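Long-range contacts in phenylacetaldehyde dehydrogenase (Burkholderia cenocepacia, PDB 4O5H), which probably oxidises phenylacetaldehyde to phenylacetate with NAD+, as a member of the aldehyde dehydrogenase family: residues A[33-37]-A[231-237]; A[94-98]-A[196-202]. All coordinates share one frame. Where two conformers were deposited one is given. Residue numbers count along the deposited sequence, not the author numbering.

Interaction 1 (A[33-37]-A[231-237])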
loop_
_atom_site.group_PDB
_atom_site.type_symbol
_atom_site.label_atom_id
_atom_site.label_comp_id
_atom_site.label_asym_id
_atom_site.label_seq_id
_atom_site.Cartn_x
_atom_site.Cartn_y
_atom_site.Cartn_z
ATOM N N MET A 33 -30.084 4.954 7.106
ATOM C CA MET A 33 -28.893 4.619 6.319
ATOM C C MET A 33 -29.260 4.527 4.835
ATOM O O MET A 33 -30.395 4.252 4.501
ATOM C CB MET A 33 -28.345 3.254 6.729
ATOM C CG MET A 33 -27.889 3.220 8.145
ATOM S SD MET A 33 -27.203 1.651 8.622
ATOM C CE MET A 33 -28.644 0.593 8.852
ATOM N N LEU A 34 -28.263 4.643 3.974
ATOM C CA LEU A 34 -28.456 4.443 2.538
ATOM C C LEU A 34 -27.838 3.113 2.129
ATOM O O LEU A 34 -26.597 2.973 2.129
ATOM C CB LEU A 34 -27.806 5.591 1.766
ATOM C CG LEU A 34 -27.849 5.470 0.237
ATOM C CD1 LEU A 34 -29.279 5.392 -0.241
ATOM C CD2 LEU A 34 -27.154 6.641 -0.413
ATOM N N ILE A 35 -28.682 2.133 1.863
ATOM C CA ILE A 35 -28.221 0.790 1.560
ATOM C C ILE A 35 -28.815 0.359 0.228
ATOM O O ILE A 35 -30.014 0.067 0.125
ATOM C CB ILE A 35 -28.589 -0.195 2.685
ATOM C CG1 ILE A 35 -27.884 0.260 3.945
ATOM C CG2 ILE A 35 -28.184 -1.632 2.332
ATOM C CD1 ILE A 35 -28.171 -0.549 5.168
ATOM N N GLY A 36 -27.983 0.366 -0.800
ATOM C CA GLY A 36 -28.459 0.099 -2.142
ATOM C C GLY A 36 -29.508 1.132 -2.551
ATOM O O GLY A 36 -29.316 2.329 -2.339
ATOM N N ALA A 37 -30.632 0.649 -3.087
ATOM C CA ALA A 37 -31.706 1.503 -3.540
ATOM C C ALA A 37 -32.623 2.021 -2.421
ATOM O O ALA A 37 -33.521 2.814 -2.700
ATOM C CB ALA A 37 -32.524 0.790 -4.578
ATOM N N ASP A 231 -28.024 3.540 -7.973
ATOM C CA ASP A 231 -28.153 2.927 -6.668
ATOM C C ASP A 231 -27.026 1.924 -6.378
ATOM O O ASP A 231 -26.626 1.139 -7.253
ATOM C CB ASP A 231 -29.503 2.198 -6.557
ATOM C CG ASP A 231 -30.677 3.162 -6.562
ATOM O OD1 ASP A 231 -30.621 4.255 -5.945
ATOM O OD2 ASP A 231 -31.654 2.830 -7.214
ATOM N N GLY A 232 -26.526 1.980 -5.145
ATOM C CA GLY A 232 -25.516 1.066 -4.681
ATOM C C GLY A 232 -24.085 1.525 -4.969
ATOM O O GLY A 232 -23.141 0.912 -4.496
ATOM N N VAL A 233 -23.925 2.591 -5.753
ATOM C CA VAL A 233 -22.607 3.135 -6.006
ATOM C C VAL A 233 -21.999 3.749 -4.739
ATOM O O VAL A 233 -20.807 3.595 -4.493
ATOM C CB VAL A 233 -22.628 4.145 -7.192
ATOM C CG1 VAL A 233 -21.286 4.816 -7.362
ATOM C CG2 VAL A 233 -22.969 3.365 -8.455
ATOM N N VAL A 234 -22.840 4.442 -3.962
ATOM C CA VAL A 234 -22.489 4.913 -2.639
ATOM C C VAL A 234 -23.537 4.386 -1.663
ATOM O O VAL A 234 -24.738 4.560 -1.869
ATOM C CB VAL A 234 -22.397 6.446 -2.544
ATOM C CG1 VAL A 234 -21.961 6.870 -1.151
ATOM C CG2 VAL A 234 -21.393 6.988 -3.567
ATOM N N ASN A 235 -23.046 3.750 -0.606
ATOM C CA ASN A 235 -23.844 3.247 0.509
ATOM C C ASN A 235 -23.260 3.812 1.784
ATOM O O ASN A 235 -22.043 4.011 1.878
ATOM C CB ASN A 235 -23.754 1.732 0.560
ATOM C CG ASN A 235 -24.049 1.092 -0.777
ATOM O OD1 ASN A 235 -25.213 0.862 -1.104
ATOM N ND2 ASN A 235 -23.024 0.932 -1.609
ATOM N N ILE A 236 -24.124 4.154 2.732
ATOM C CA ILE A 236 -23.714 4.846 3.954
ATOM C C ILE A 236 -24.315 4.175 5.163
ATOM O O ILE A 236 -25.538 4.154 5.330
ATOM C CB ILE A 236 -24.119 6.304 3.957
ATOM C CG1 ILE A 236 -23.584 7.005 2.709
ATOM C CG2 ILE A 236 -23.543 7.032 5.187
ATOM C CD1 ILE A 236 -24.042 8.447 2.510
ATOM N N VAL A 237 -23.453 3.646 6.026
ATOM C CA VAL A 237 -23.882 2.885 7.196
ATOM C C VAL A 237 -23.414 3.556 8.454
ATOM O O VAL A 237 -22.241 3.911 8.542
ATOM C CB VAL A 237 -23.378 1.420 7.168
ATOM C CG1 VAL A 237 -24.054 0.647 6.052
ATOM C CG2 VAL A 237 -21.891 1.312 6.943
HETATM O O HOH W 1 -27.252 3.754 -3.167
#

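Interaction 2 (A[94-98]-A[196-202])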
loop_
_atom_site.group_PDB
_atom_site.type_symbol
_atom_site.label_atom_id
_atom_site.label_comp_id
_atom_site.label_asym_id
_atom_site.label_seq_id
_atom_site.Cartn_x
_atom_site.Cartn_y
_atom_site.Cartn_z
ATOM N N ARG A 94 -19.273 9.645 -15.515
ATOM C CA ARG A 94 -18.789 9.785 -14.161
ATOM C C ARG A 94 -18.395 11.255 -13.891
ATOM O O ARG A 94 -18.711 11.818 -12.852
ATOM C CB ARG A 94 -17.588 8.850 -13.897
ATOM C CG ARG A 94 -17.851 7.376 -14.227
ATOM C CD ARG A 94 -16.892 6.397 -13.545
ATOM N NE ARG A 94 -15.479 6.673 -13.781
ATOM C CZ ARG A 94 -14.744 6.146 -14.775
ATOM N NH1 ARG A 94 -15.309 5.297 -15.648
ATOM N NH2 ARG A 94 -13.430 6.475 -14.909
ATOM N N GLU A 95 -17.733 11.860 -14.860
ATOM C CA GLU A 95 -17.318 13.255 -14.789
ATOM C C GLU A 95 -18.537 14.146 -14.571
ATOM O O GLU A 95 -18.553 14.970 -13.641
ATOM C CB GLU A 95 -16.584 13.613 -16.096
ATOM C CG GLU A 95 -16.133 15.052 -16.235
ATOM C CD GLU A 95 -15.496 15.253 -17.611
ATOM O OE1 GLU A 95 -16.223 15.199 -18.625
ATOM O OE2 GLU A 95 -14.245 15.450 -17.647
ATOM N N ARG A 96 -19.560 13.945 -15.399
ATOM C CA ARG A 96 -20.745 14.796 -15.376
ATOM C C ARG A 96 -21.423 14.726 -14.015
ATOM O O ARG A 96 -21.758 15.762 -13.408
ATOM C CB ARG A 96 -21.726 14.397 -16.469
ATOM C CG ARG A 96 -22.974 15.287 -16.490
ATOM C CD ARG A 96 -23.958 14.947 -17.550
ATOM N NE ARG A 96 -23.418 15.074 -18.911
ATOM C CZ ARG A 96 -23.389 16.176 -19.690
ATOM N NH1 ARG A 96 -23.750 17.371 -19.256
ATOM N NH2 ARG A 96 -22.925 16.071 -20.926
ATOM N N LEU A 97 -21.617 13.509 -13.531
ATOM C CA LEU A 97 -22.336 13.301 -12.268
ATOM C C LEU A 97 -21.570 13.932 -11.078
ATOM O O LEU A 97 -22.167 14.523 -10.191
ATOM C CB LEU A 97 -22.593 11.826 -12.001
ATOM C CG LEU A 97 -23.545 11.141 -12.995
ATOM C CD1 LEU A 97 -23.508 9.643 -12.779
ATOM C CD2 LEU A 97 -24.951 11.639 -12.820
ATOM N N MET A 98 -20.265 13.768 -11.076
ATOM C CA MET A 98 -19.432 14.343 -10.011
ATOM C C MET A 98 -19.508 15.848 -10.046
ATOM O O MET A 98 -19.541 16.482 -8.988
ATOM C CB MET A 98 -17.999 13.848 -10.131
ATOM C CG MET A 98 -17.875 12.354 -9.837
ATOM S SD MET A 98 -16.172 11.768 -9.933
ATOM C CE MET A 98 -15.488 12.591 -8.532
ATOM N N ALA A 196 -14.677 10.733 -3.440
ATOM C CA ALA A 196 -14.473 11.361 -4.748
ATOM C C ALA A 196 -13.523 10.567 -5.668
ATOM O O ALA A 196 -13.846 10.324 -6.815
ATOM C CB ALA A 196 -14.072 12.809 -4.634
ATOM N N PRO A 197 -12.388 10.103 -5.146
ATOM C CA PRO A 197 -11.495 9.363 -6.025
ATOM C C PRO A 197 -12.079 8.038 -6.447
ATOM O O PRO A 197 -11.779 7.553 -7.541
ATOM C CB PRO A 197 -10.236 9.137 -5.181
ATOM C CG PRO A 197 -10.359 9.992 -3.983
ATOM C CD PRO A 197 -11.796 10.401 -3.841
ATOM N N ALA A 198 -12.895 7.452 -5.593
ATOM C CA ALA A 198 -13.619 6.225 -5.928
ATOM C C ALA A 198 -14.576 6.415 -7.077
ATOM O O ALA A 198 -14.580 5.642 -8.028
ATOM C CB ALA A 198 -14.369 5.721 -4.713
ATOM N N LEU A 199 -15.355 7.472 -7.042
ATOM C CA LEU A 199 -16.261 7.749 -8.113
ATOM C C LEU A 199 -15.552 8.047 -9.423
ATOM O O LEU A 199 -15.988 7.601 -10.497
ATOM C CB LEU A 199 -17.187 8.890 -7.735
ATOM C CG LEU A 199 -18.038 8.680 -6.470
ATOM C CD1 LEU A 199 -18.912 9.880 -6.199
ATOM C CD2 LEU A 199 -18.918 7.459 -6.618
ATOM N N ALA A 200 -14.465 8.794 -9.338
ATOM C CA ALA A 200 -13.717 9.191 -10.538
ATOM C C ALA A 200 -13.134 7.990 -11.258
ATOM O O ALA A 200 -13.084 7.983 -12.460
ATOM C CB ALA A 200 -12.585 10.143 -10.141
ATOM N N THR A 201 -12.699 6.973 -10.497
ATOM C CA THR A 201 -12.095 5.792 -11.069
ATOM C C THR A 201 -13.085 4.679 -11.422
ATOM O O THR A 201 -12.695 3.665 -12.054
ATOM C CB THR A 201 -11.047 5.181 -10.122
ATOM O OG1 THR A 201 -11.633 4.931 -8.842
ATOM C CG2 THR A 201 -9.900 6.134 -9.949
ATOM N N GLY A 202 -14.326 4.809 -10.998
ATOM C CA GLY A 202 -15.324 3.768 -11.313
ATOM C C GLY A 202 -15.504 2.739 -10.208
ATOM O O GLY A 202 -16.154 1.722 -10.405
#

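Interaction 1 (A[33-37]-A[231-237])
An exposed sheet edge can be closed by a short antiparallel strand, and here the edge belongs to the Rossmann-type domain of an aldehyde dehydrogenase. Strand 234-236 pairs in parallel with strand 204-208 on one side, while strand 33-35, which also forms a hairpin with strand 38-40, takes the other. The two cross at 141°, so the pairing is brief: Leu34 and Ile236 form a single hydrogen-bonded bridge, Leu34 N giving to Ile236 O (3.1 Å) and Ile236 N to Leu34 O (2.8 Å). Beyond it, side-chain and solvent atoms replace backbone partners. Asn235 OD1 accepts from Gly36 N at 2.8 Å, and its ND2 donates to Gly232 O (2.9 Å) and to the carbonyl of Val205, so both ends of the amide are used and the turn before the strand is tied to its neighbours. Gly36 and Gly232 both have positive phi, which favours glycine, and at Gly232 a CB would be jammed against the carbonyl oxygen of Asp231; the CA atoms of the two glycines are 4.0 Å apart. Apolar contacts complete the seam: Leu34 CB lies 4.3 Å from Ile236 CB and Met33 SD 4.1 Å from Val237 CB. Where the strands diverge, one water serves three backbone groups, donating to Gly36 O at 2.6 Å and Val234 O at 2.9 Å while accepting from Gly232 N at 2.8 Å.

Interaction 2 (A[94-98]-A[196-202])
Met98 lays its thioether along the last turns of helix 187-201, with SD 3.8 Å from Leu199 CB and 3.9 Å from Ala200 CB, and with CE reaching 4.2 Å from Ala196 CB and 3.3 Å from Ala196 O. The methionine lies against the small side chains of Ala196 and Ala200 and the CB of Leu199. The axes of the two segments pass 9.5 Å apart at 147°, roughly antiparallel, so that one turn earlier in helix 91-107 Arg94 meets the C-terminal end of its partner. There the interaction becomes polar: Arg94 NE and NH2 both donate to the carbonyl oxygen of Ala200, at 3.0 and 2.9 Å from Ala200 O. One acceptor in the final turn is thus shared by two nitrogens of the same guanidinium. A face of that group lies over Thr201 C and Gly202 N. Gly202, at positive phi, ends the helix in a Schellman motif; a side chain here would be jammed against the preceding carbonyl, and would also sit close to Arg94 CZ. Around the contact, Met142 of helix 124-145 touches Met98 and Ala196, while Ile497 of helix 493-499 packs on Ala200. Helix 187-201 links strand 166-181 to the parallel, adjacent strand 204-208, so helix 91-107 packs against the connecting helix of a beta-alpha-beta crossover, the repeating unit of the Rossmann-type domain of aldehyde dehydrogenases.

In the fold
Two ways of completing one domain meet here: interaction 1 extends the edge of its sheet, and interaction 2 packs a helix against one of its crossovers. Their centres are 16 Å apart, and Leu199 joins them, its CD2 lying 3.6 Å from Val233 CG1 and 4.0 Å from Val234 CG2. In sequence, both segments of interaction 2 fall between those of interaction 1. Neither contact supplies a ligand to the sodium ion, which is bound at Val51, Asp119 and Asp212. No cofactor is modelled, but Val237 in interaction 1 lies near the glycine-rich turn at Gly239 and Gly241, a region that in relatives probably adjoins the nucleotide.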